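RNA-dependent RNA polymerase (Toscana virus, PDB 6QW0) probably cleaves capped host RNAs to supply primers for viral transcription, through the manganese-binding cap-snatching endonuclease of the viral L protein. Local coordinates at residues K92-V97 and M115-T119; F110-D114 and K149-A153; G122-E128 and K161-I167; V127-T131 and A142-K146. Numbering follows the deposited sequence.

Contact 1: residues K92-V97 and M115-T119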
# COMPACT_ATOMS: atom_id res chain seq x y z
N LYS A 92 4.32 -5.09 -11.37
CA LYS A 92 4.64 -4.04 -12.34
C LYS A 92 5.98 -3.39 -11.98
O LYS A 92 6.15 -2.84 -10.88
CB LYS A 92 3.52 -3.01 -12.40
CG LYS A 92 3.58 -2.12 -13.62
CD LYS A 92 3.02 -0.73 -13.35
CE LYS A 92 1.60 -0.63 -13.85
NZ LYS A 92 0.82 0.39 -13.09
N LYS A 93 6.92 -3.44 -12.92
CA LYS A 93 8.28 -2.95 -12.72
C LYS A 93 8.41 -1.52 -13.21
O LYS A 93 7.67 -1.07 -14.09
CB LYS A 93 9.29 -3.83 -13.46
CG LYS A 93 9.06 -5.33 -13.33
CD LYS A 93 9.59 -5.83 -12.01
CE LYS A 93 9.59 -7.35 -11.94
NZ LYS A 93 10.18 -7.80 -10.65
N PHE A 94 9.38 -0.80 -12.63
CA PHE A 94 9.72 0.53 -13.14
C PHE A 94 9.92 0.50 -14.65
O PHE A 94 9.48 1.42 -15.35
CB PHE A 94 11.00 1.05 -12.47
CG PHE A 94 10.77 1.66 -11.11
CD1 PHE A 94 10.02 2.81 -10.97
CD2 PHE A 94 11.33 1.08 -9.98
CE1 PHE A 94 9.81 3.37 -9.71
CE2 PHE A 94 11.14 1.64 -8.73
CZ PHE A 94 10.37 2.78 -8.60
N VAL A 95 10.56 -0.56 -15.16
CA VAL A 95 10.93 -0.60 -16.58
C VAL A 95 9.70 -0.63 -17.47
O VAL A 95 9.75 -0.17 -18.62
CB VAL A 95 11.87 -1.79 -16.85
CG1 VAL A 95 11.09 -3.12 -16.91
CG2 VAL A 95 12.66 -1.58 -18.14
N GLU A 96 8.58 -1.16 -16.97
CA GLU A 96 7.37 -1.16 -17.78
C GLU A 96 6.79 0.23 -17.96
O GLU A 96 6.06 0.46 -18.93
CB GLU A 96 6.32 -2.08 -17.15
CG GLU A 96 6.87 -3.46 -16.80
CD GLU A 96 5.85 -4.30 -16.07
OE1 GLU A 96 4.66 -4.22 -16.44
OE2 GLU A 96 6.24 -5.01 -15.12
N VAL A 97 7.11 1.17 -17.07
CA VAL A 97 6.58 2.52 -17.16
C VAL A 97 7.59 3.47 -17.79
O VAL A 97 7.20 4.38 -18.53
CB VAL A 97 6.16 3.00 -15.75
CG1 VAL A 97 5.75 4.45 -15.77
CG2 VAL A 97 5.03 2.13 -15.23
N MSE A 115 2.53 0.28 -6.08
CA MSE A 115 1.77 0.97 -7.12
C MSE A 115 2.68 1.93 -7.89
O MSE A 115 3.51 2.61 -7.28
CB MSE A 115 0.58 1.75 -6.53
CG MSE A 115 -0.31 1.02 -5.51
SE MSE A 115 -1.81 2.13 -4.98
CE MSE A 115 -2.85 1.93 -6.64
N ILE A 116 2.52 1.96 -9.22
CA ILE A 116 3.08 3.01 -10.07
C ILE A 116 1.92 3.53 -10.91
O ILE A 116 1.40 2.82 -11.78
CB ILE A 116 4.23 2.52 -10.97
CG1 ILE A 116 5.32 1.83 -10.16
CG2 ILE A 116 4.83 3.69 -11.77
CD1 ILE A 116 6.42 1.17 -11.01
N ILE A 117 1.51 4.76 -10.64
CA ILE A 117 0.31 5.35 -11.24
C ILE A 117 0.73 6.50 -12.15
O ILE A 117 1.36 7.47 -11.71
CB ILE A 117 -0.66 5.85 -10.16
CG1 ILE A 117 -0.97 4.73 -9.17
CG2 ILE A 117 -1.92 6.40 -10.80
CD1 ILE A 117 -1.59 5.23 -7.87
N GLU A 118 0.35 6.42 -13.43
CA GLU A 118 0.66 7.43 -14.42
C GLU A 118 -0.60 8.24 -14.72
O GLU A 118 -1.67 7.67 -14.94
CB GLU A 118 1.21 6.74 -15.68
CG GLU A 118 1.29 7.58 -16.95
CD GLU A 118 2.63 7.42 -17.66
OE1 GLU A 118 3.10 6.27 -17.82
OE2 GLU A 118 3.21 8.45 -18.07
N THR A 119 -0.47 9.57 -14.72
CA THR A 119 -1.58 10.47 -15.03
C THR A 119 -1.41 11.09 -16.41
O THR A 119 -0.30 11.15 -16.95
CB THR A 119 -1.72 11.59 -13.98
OG1 THR A 119 -0.60 12.48 -14.06
CG2 THR A 119 -1.80 11.01 -12.58
O HOH W 1 1.44 -0.53 -10.20
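K92 and K93 run in extended conformation into a short helix that includes 94-97, while 115-118 is a β-strand facing it. The two backbones come closest at K92 and I116, whose CA atoms lie 7.6 Å apart, so the contact is carried mainly by side chains. Within the first segment, E96 N bonds to K93 O (3.0 Å) and V97 N to F94 O (2.9 Å); the carboxylate of E96 also accepts a bond from the amide of K93, N to OE2 2.8 Å. Across the interface, K92 NZ donates to I116 O at 2.8 Å. A water accepts from both K92 NZ (3.1 Å) and I116 N (2.9 Å), so both backbone polar atoms of I116 are served from this side. The I116 side chain points toward the loop and helix and buries 132 Å², the largest share here. Its CD1 lies 4.0 Å from F94 CD1, and its CG2 lies 3.8 Å from V97 CG2. E118 adds an outer touch, OE1 to V97 CG1 at 3.8 Å; its OE2 forms a salt bridge with K161. The arrangement is an edge strand of the mixed sheet covered by a short helix: the strand pairs on its other edge with 124-131 through M115 and I117, whereas the F94 ring continues onto Y150, A153 and C154 of helix 136-157.

Contact 2: residues F110-D114 and K149-A153; sequences FQSPD and KYEIA. With MN3 (manganese (III) ion), chain C.
The 110-114 segment is an irregular connection, extended from Q111 to P113 (phi/psi -69/151, -139/84 and -64/167) and then turned at D114 (-64/-34). It passes a kinked part of helix 136-157, with the CA atoms of P113 and Y150 nearest at 7.7 Å. K149 comes first: its carbonyl O accepts a hydrogen bond from Q111 NE2 at 3.1 Å, nearly straight at 168°. Q111 reaches it with chi1 m and chi2 t. From K149 NZ a second link runs through a water at 2.9 Å, which lies 3.3 Å from Q111 NE2 in a weak bond. Y150 follows, chi1 m, its ring lying under the proline: P113 CB stands 4.3 Å from the ring centroid and 13° off the normal, a CH-pi contact, with P113 CG 4.0 Å from Y150 CE1. A water 2.9 Å from both Y150 OH and S112 N joins the hydroxyl to the backbone. At A153 the CB comes within 3.4 Å of Q111 OE1, and its amide, which has no bond to the preceding helical turn, donates to a water at 3.0 Å; that water is 2.7 Å from Q111 OE1. Q111 thus serves K149 O directly and, with a water, makes up for the missing bond at A153 N, while P113, packed on Y150, precedes D114, whose OD2 binds manganese at 2.2 Å, consistent with the PD of the PDDEXK signature.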
# COMPACT_ATOMS: atom_id res chain seq x y z
N PHE A 110 14.10 -3.23 -12.40
CA PHE A 110 13.29 -4.39 -12.07
C PHE A 110 12.75 -4.36 -10.65
O PHE A 110 12.20 -5.35 -10.17
CB PHE A 110 14.10 -5.67 -12.32
CG PHE A 110 14.67 -5.73 -13.71
CD1 PHE A 110 13.83 -5.70 -14.81
CD2 PHE A 110 16.04 -5.79 -13.91
CE1 PHE A 110 14.35 -5.75 -16.10
CE2 PHE A 110 16.56 -5.84 -15.20
CZ PHE A 110 15.71 -5.82 -16.29
N GLN A 111 12.89 -3.23 -9.96
CA GLN A 111 12.16 -3.02 -8.72
C GLN A 111 10.67 -2.86 -9.00
O GLN A 111 10.27 -2.36 -10.06
CB GLN A 111 12.68 -1.79 -7.99
CG GLN A 111 14.04 -1.97 -7.36
CD GLN A 111 14.35 -0.86 -6.37
OE1 GLN A 111 14.42 0.31 -6.74
NE2 GLN A 111 14.54 -1.22 -5.11
N SER A 112 9.85 -3.26 -8.03
CA SER A 112 8.40 -3.30 -8.20
C SER A 112 7.71 -2.79 -6.95
O SER A 112 7.28 -3.58 -6.09
CB SER A 112 7.93 -4.72 -8.54
OG SER A 112 6.53 -4.76 -8.75
N PRO A 113 7.56 -1.47 -6.82
CA PRO A 113 6.76 -0.92 -5.71
C PRO A 113 5.31 -1.37 -5.83
O PRO A 113 4.86 -1.87 -6.86
CB PRO A 113 6.89 0.60 -5.87
CG PRO A 113 7.85 0.81 -7.03
CD PRO A 113 7.87 -0.45 -7.83
N ASP A 114 4.54 -1.16 -4.75
CA ASP A 114 3.17 -1.67 -4.73
C ASP A 114 2.29 -1.00 -5.78
O ASP A 114 1.37 -1.64 -6.32
CB ASP A 114 2.55 -1.48 -3.35
CG ASP A 114 3.03 -2.52 -2.36
OD1 ASP A 114 2.92 -3.73 -2.65
OD2 ASP A 114 3.56 -2.15 -1.29
N LYS A 149 14.54 2.24 0.16
CA LYS A 149 14.59 1.16 -0.81
C LYS A 149 14.32 1.66 -2.22
O LYS A 149 14.89 1.13 -3.18
CB LYS A 149 13.59 0.08 -0.40
CG LYS A 149 13.51 -1.11 -1.36
CD LYS A 149 12.40 -2.05 -0.94
CE LYS A 149 12.39 -3.33 -1.77
NZ LYS A 149 13.57 -4.18 -1.45
N TYR A 150 13.46 2.67 -2.37
CA TYR A 150 13.00 3.09 -3.69
C TYR A 150 13.49 4.47 -4.11
O TYR A 150 13.26 4.85 -5.26
CB TYR A 150 11.47 3.06 -3.74
CG TYR A 150 10.96 1.64 -3.67
CD1 TYR A 150 11.21 0.76 -4.71
CD2 TYR A 150 10.26 1.18 -2.57
CE1 TYR A 150 10.77 -0.55 -4.67
CE2 TYR A 150 9.81 -0.14 -2.52
CZ TYR A 150 10.06 -0.98 -3.58
OH TYR A 150 9.63 -2.28 -3.54
N GLU A 151 14.15 5.22 -3.23
CA GLU A 151 14.43 6.63 -3.50
C GLU A 151 15.39 6.81 -4.67
O GLU A 151 15.23 7.75 -5.46
CB GLU A 151 14.98 7.33 -2.25
CG GLU A 151 16.22 6.68 -1.68
CD GLU A 151 17.16 7.66 -1.03
OE1 GLU A 151 17.21 8.83 -1.46
OE2 GLU A 151 17.86 7.25 -0.07
N ILE A 152 16.38 5.92 -4.81
CA ILE A 152 17.33 6.05 -5.91
C ILE A 152 16.63 5.85 -7.25
O ILE A 152 16.79 6.65 -8.19
CB ILE A 152 18.50 5.05 -5.74
CG1 ILE A 152 19.45 5.52 -4.63
CG2 ILE A 152 19.27 4.88 -7.05
CD1 ILE A 152 20.67 4.63 -4.46
N ALA A 153 15.85 4.78 -7.37
CA ALA A 153 15.16 4.53 -8.64
C ALA A 153 14.18 5.66 -8.96
O ALA A 153 14.05 6.05 -10.12
CB ALA A 153 14.44 3.18 -8.61
MN MN3 C . 4.82 -3.38 0.11
O HOH W 2 16.01 2.30 -5.77
O HOH W 3 14.29 -4.40 -4.21
O HOH W 4 10.82 -4.14 -5.40
O HOH W 5 5.68 -5.25 -1.06
O HOH W 6 6.42 -4.52 1.41

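Contact 3: residues G122-E128 and K161-I167. With MN3 (manganese (III) ion), chain C.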
# COMPACT_ATOMS: atom_id res chain seq x y z
N GLY A 122 1.04 13.85 -16.85
CA GLY A 122 2.42 13.43 -16.95
C GLY A 122 3.16 13.29 -15.64
O GLY A 122 4.39 13.26 -15.66
N HIS A 123 2.46 13.26 -14.52
CA HIS A 123 3.09 12.93 -13.26
C HIS A 123 3.00 11.42 -13.03
O HIS A 123 2.11 10.75 -13.56
CB HIS A 123 2.41 13.67 -12.10
CG HIS A 123 2.69 15.14 -12.07
ND1 HIS A 123 1.87 16.07 -12.67
CD2 HIS A 123 3.70 15.85 -11.49
CE1 HIS A 123 2.36 17.28 -12.48
NE2 HIS A 123 3.47 17.17 -11.77
N VAL A 124 3.94 10.90 -12.25
CA VAL A 124 3.94 9.49 -11.87
C VAL A 124 3.93 9.41 -10.35
O VAL A 124 4.73 10.07 -9.68
CB VAL A 124 5.14 8.74 -12.45
CG1 VAL A 124 5.13 7.29 -11.95
CG2 VAL A 124 5.12 8.79 -13.99
N TYR A 125 3.03 8.61 -9.81
CA TYR A 125 2.91 8.45 -8.37
C TYR A 125 3.35 7.04 -8.01
O TYR A 125 2.82 6.06 -8.55
CB TYR A 125 1.48 8.75 -7.91
CG TYR A 125 1.06 10.17 -8.25
CD1 TYR A 125 1.33 11.22 -7.39
CD2 TYR A 125 0.46 10.46 -9.48
CE1 TYR A 125 0.98 12.53 -7.73
CE2 TYR A 125 0.12 11.76 -9.82
CZ TYR A 125 0.37 12.79 -8.94
OH TYR A 125 0.02 14.07 -9.28
N VAL A 126 4.33 6.93 -7.12
CA VAL A 126 4.85 5.65 -6.67
C VAL A 126 4.40 5.47 -5.22
O VAL A 126 4.62 6.35 -4.39
CB VAL A 126 6.38 5.58 -6.80
CG1 VAL A 126 6.93 4.30 -6.19
CG2 VAL A 126 6.80 5.70 -8.28
N VAL A 127 3.73 4.34 -4.94
CA VAL A 127 3.15 4.10 -3.62
C VAL A 127 3.66 2.76 -3.10
O VAL A 127 3.63 1.76 -3.82
CB VAL A 127 1.60 4.10 -3.65
CG1 VAL A 127 1.05 3.98 -2.23
CG2 VAL A 127 1.07 5.37 -4.31
N GLU A 128 4.14 2.75 -1.85
CA GLU A 128 4.62 1.51 -1.26
C GLU A 128 3.93 1.29 0.08
O GLU A 128 3.82 2.22 0.88
CB GLU A 128 6.14 1.52 -1.07
CG GLU A 128 6.68 0.28 -0.39
CD GLU A 128 6.47 -1.01 -1.19
OE1 GLU A 128 6.26 -0.98 -2.42
OE2 GLU A 128 6.52 -2.08 -0.57
N LYS A 161 9.81 11.72 -16.02
CA LYS A 161 8.53 12.28 -15.64
C LYS A 161 8.62 12.55 -14.15
O LYS A 161 9.21 11.74 -13.42
CB LYS A 161 7.34 11.34 -15.90
CG LYS A 161 7.17 10.95 -17.36
CD LYS A 161 6.20 9.79 -17.52
CE LYS A 161 6.12 9.35 -18.97
NZ LYS A 161 5.80 7.89 -19.10
N PRO A 162 8.04 13.65 -13.66
CA PRO A 162 8.07 13.92 -12.22
C PRO A 162 7.40 12.80 -11.44
O PRO A 162 6.38 12.25 -11.86
CB PRO A 162 7.32 15.24 -12.09
CG PRO A 162 6.49 15.33 -13.30
CD PRO A 162 7.24 14.64 -14.39
N ILE A 163 7.99 12.45 -10.31
CA ILE A 163 7.48 11.40 -9.44
C ILE A 163 7.18 11.98 -8.06
O ILE A 163 7.97 12.78 -7.55
CB ILE A 163 8.50 10.23 -9.32
CG1 ILE A 163 8.66 9.51 -10.66
CG2 ILE A 163 8.08 9.24 -8.20
CD1 ILE A 163 9.81 8.50 -10.66
N SER A 164 6.08 11.56 -7.46
CA SER A 164 5.85 11.76 -6.03
C SER A 164 5.85 10.39 -5.37
O SER A 164 5.21 9.46 -5.88
CB SER A 164 4.52 12.49 -5.77
OG SER A 164 4.57 13.81 -6.29
N LEU A 165 6.59 10.25 -4.27
CA LEU A 165 6.78 8.96 -3.61
C LEU A 165 5.96 8.94 -2.32
O LEU A 165 6.21 9.76 -1.42
CB LEU A 165 8.25 8.70 -3.29
CG LEU A 165 8.59 7.46 -2.46
CD1 LEU A 165 8.12 6.17 -3.14
CD2 LEU A 165 10.10 7.40 -2.20
N TYR A 166 5.02 8.00 -2.21
CA TYR A 166 4.13 7.91 -1.06
C TYR A 166 4.31 6.56 -0.37
O TYR A 166 4.50 5.53 -1.03
CB TYR A 166 2.66 8.08 -1.47
CG TYR A 166 2.26 9.49 -1.81
CD1 TYR A 166 2.17 10.47 -0.82
CD2 TYR A 166 2.00 9.86 -3.14
CE1 TYR A 166 1.79 11.77 -1.13
CE2 TYR A 166 1.64 11.15 -3.47
CZ TYR A 166 1.55 12.11 -2.46
OH TYR A 166 1.18 13.40 -2.77
N ILE A 167 4.20 6.57 0.96
CA ILE A 167 4.37 5.38 1.79
C ILE A 167 3.17 5.27 2.71
O ILE A 167 2.69 6.28 3.23
CB ILE A 167 5.64 5.45 2.66
CG1 ILE A 167 6.86 5.85 1.82
CG2 ILE A 167 5.86 4.15 3.40
CD1 ILE A 167 7.32 4.80 0.82
MN MN3 C . 4.82 -3.38 0.11
O HOH W 5 5.68 -5.25 -1.06
O HOH W 6 6.42 -4.52 1.41
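Two strands, 124-128 and 163-167, run parallel with axes 4.7 Å apart and an 18° angle between them, in an unbroken register that pairs V124 with I163 and ends with E128 beside I167. V124, V126 and E128 turn their amides to the partner: V124 N donates to P162 O (2.8 Å), V126 N to S164 O (3.0 Å) and E128 N to Y166 O (2.9 Å). In return S164 N donates to V124 O (3.0 Å) and Y166 N to V126 O (2.8 Å), while E128 pairs onward with I168. The intervening residues look the other way: Y125 bonds to I117 and V127 to M115, I163 to A15 and T17, and the side chain of N178 serves I167 N and L165 O. Before the strands, H123 N bonds to T119 OG1 and K161 NZ forms a salt bridge with E118 OE2. On the face of V124, V126 and E128, V126 meets I163 (CG2 to CG2, 3.8 Å) and L165 (CG1 to CD1, 3.8 Å). On the reverse face Y125 CD1 touches Y166 CE2 at 3.9 Å, edge against edge. E128 OE2 binds manganese at 2.2 Å, and OE1 probably accepts from D114 N. These are the two strands of a β-α-β unit whose helix 136-157 packs on the E128 and I167 face, with F94 and F98 of helix 94-98 beside V126 and V124, and strand 115-118 alongside 124-131.

Contact 4: residues V127-T131 and A142-K146. With MN3 (manganese (III) ion), chain C; SO4 (sulfate ion), chain G.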
# COMPACT_ATOMS: atom_id res chain seq x y z
N VAL A 127 3.73 4.34 -4.94
CA VAL A 127 3.15 4.10 -3.62
C VAL A 127 3.66 2.76 -3.10
O VAL A 127 3.63 1.76 -3.82
CB VAL A 127 1.60 4.10 -3.65
CG1 VAL A 127 1.05 3.98 -2.23
CG2 VAL A 127 1.07 5.37 -4.31
N GLU A 128 4.14 2.75 -1.85
CA GLU A 128 4.62 1.51 -1.26
C GLU A 128 3.93 1.29 0.08
O GLU A 128 3.82 2.22 0.88
CB GLU A 128 6.14 1.52 -1.07
CG GLU A 128 6.68 0.28 -0.39
CD GLU A 128 6.47 -1.01 -1.19
OE1 GLU A 128 6.26 -0.98 -2.42
OE2 GLU A 128 6.52 -2.08 -0.57
N PHE A 129 3.45 0.06 0.28
CA PHE A 129 2.77 -0.36 1.50
C PHE A 129 3.72 -1.19 2.36
O PHE A 129 4.55 -1.94 1.85
CB PHE A 129 1.54 -1.24 1.21
CG PHE A 129 0.59 -0.70 0.16
CD1 PHE A 129 0.16 0.61 0.16
CD2 PHE A 129 0.08 -1.57 -0.79
CE1 PHE A 129 -0.74 1.06 -0.82
CE2 PHE A 129 -0.81 -1.13 -1.77
CZ PHE A 129 -1.21 0.18 -1.78
N THR A 130 3.57 -1.09 3.68
CA THR A 130 4.38 -1.94 4.54
C THR A 130 3.66 -2.08 5.88
O THR A 130 2.71 -1.35 6.17
CB THR A 130 5.81 -1.39 4.69
OG1 THR A 130 6.66 -2.36 5.33
CG2 THR A 130 5.83 -0.10 5.48
N THR A 131 4.06 -3.09 6.64
CA THR A 131 3.45 -3.40 7.93
C THR A 131 4.55 -3.52 8.98
O THR A 131 5.73 -3.65 8.67
CB THR A 131 2.66 -4.72 7.90
OG1 THR A 131 3.58 -5.81 7.75
CG2 THR A 131 1.68 -4.74 6.74
N ALA A 142 9.84 1.56 9.54
CA ALA A 142 9.47 0.78 8.36
C ALA A 142 9.21 1.69 7.17
O ALA A 142 9.62 1.38 6.04
CB ALA A 142 8.25 -0.08 8.68
N ALA A 143 8.50 2.80 7.39
CA ALA A 143 8.27 3.77 6.31
C ALA A 143 9.58 4.32 5.77
O ALA A 143 9.76 4.44 4.55
CB ALA A 143 7.38 4.91 6.81
N ARG A 144 10.51 4.67 6.66
CA ARG A 144 11.78 5.22 6.18
C ARG A 144 12.61 4.16 5.46
O ARG A 144 13.33 4.49 4.52
CB ARG A 144 12.53 5.84 7.35
CG ARG A 144 11.73 6.98 7.92
CD ARG A 144 12.44 7.79 8.95
NE ARG A 144 11.48 8.62 9.66
CZ ARG A 144 11.03 9.80 9.24
NH1 ARG A 144 11.46 10.31 8.09
NH2 ARG A 144 10.15 10.46 9.97
N ASN A 145 12.50 2.90 5.87
CA ASN A 145 13.20 1.85 5.14
C ASN A 145 12.66 1.72 3.72
O ASN A 145 13.44 1.50 2.78
CB ASN A 145 13.09 0.52 5.90
CG ASN A 145 13.97 0.49 7.14
OD1 ASN A 145 14.93 1.26 7.25
ND2 ASN A 145 13.64 -0.38 8.09
N LYS A 146 11.35 1.87 3.53
CA LYS A 146 10.82 1.78 2.16
C LYS A 146 11.21 3.00 1.33
O LYS A 146 11.45 2.86 0.12
CB LYS A 146 9.30 1.62 2.18
CG LYS A 146 8.83 0.29 2.74
CD LYS A 146 9.45 -0.88 2.02
CE LYS A 146 8.81 -2.20 2.47
NZ LYS A 146 9.46 -3.37 1.79
MN MN3 C . 4.82 -3.38 0.11
S SO4 G . 5.95 -5.93 4.80
O1 SO4 G . 4.54 -5.97 5.14
O2 SO4 G . 6.25 -7.08 3.95
O3 SO4 G . 6.31 -4.70 4.09
O4 SO4 G . 6.73 -6.03 6.03
O HOH W 7 8.88 -3.36 -1.01
O HOH W 6 6.42 -4.52 1.41
O HOH W 5 5.68 -5.25 -1.06
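Strand 127-131 and helix 142-146 belong to the β-α-β unit of a PDDEXK-type nuclease core, here at its metal site. Their axes approach to 8.7 Å and run at 143°, roughly antiparallel. Most of the buried surface falls on K146 (76 Å²), T130 (60 Å²) and E128 (41 Å²). The aliphatic part of K146 slants across the strand, its CG 3.8 Å from E128 CG and its CE 3.6 Å from T130 OG1. Next to it, T130 CG2 rests 4.0 Å from A142 CB. E128 and T130 hold the first and last places of an E-X-T sequence where the clan's name has lysine last; K146 brings a lysine to the same site from the helix, consistent with a substitute for it. E128 OE2 (2.2 Å) and F129 O (2.3 Å) bind the manganese, whose shell H79, D114 and two waters complete. A sulfate, probably from the crystallisation liquor, sits beside them, taking hydrogen bonds from T130 OG1 to O3 (2.7 Å) and T131 OG1 to O1 (2.8 Å). K146 NZ touches the acidic centre through one further water, which accepts from NZ at 2.9 Å and donates to E128 OE2 at 2.7 Å.

Overall arrangement
From the N terminus, contact 1 opens at 92-97 and closes at strand 115-118, a loop of 17 residues with almost no regular structure. Inside that loop contact 2 begins at 110-114, so the two cross, and F94 packs on P113 and A153 where they meet. Contact 3 starts after contact 1 has closed and crosses contact 2, ending beyond it at 161-167. Contact 4 shares V127 and E128 with contact 3 and is nested within the loop closed by contact 2. Together they tie helix 94-98, the central sheet and helix 136-157 into one body, with contacts 2, 3 and 4 converging on the manganese through D114, E128 and F129.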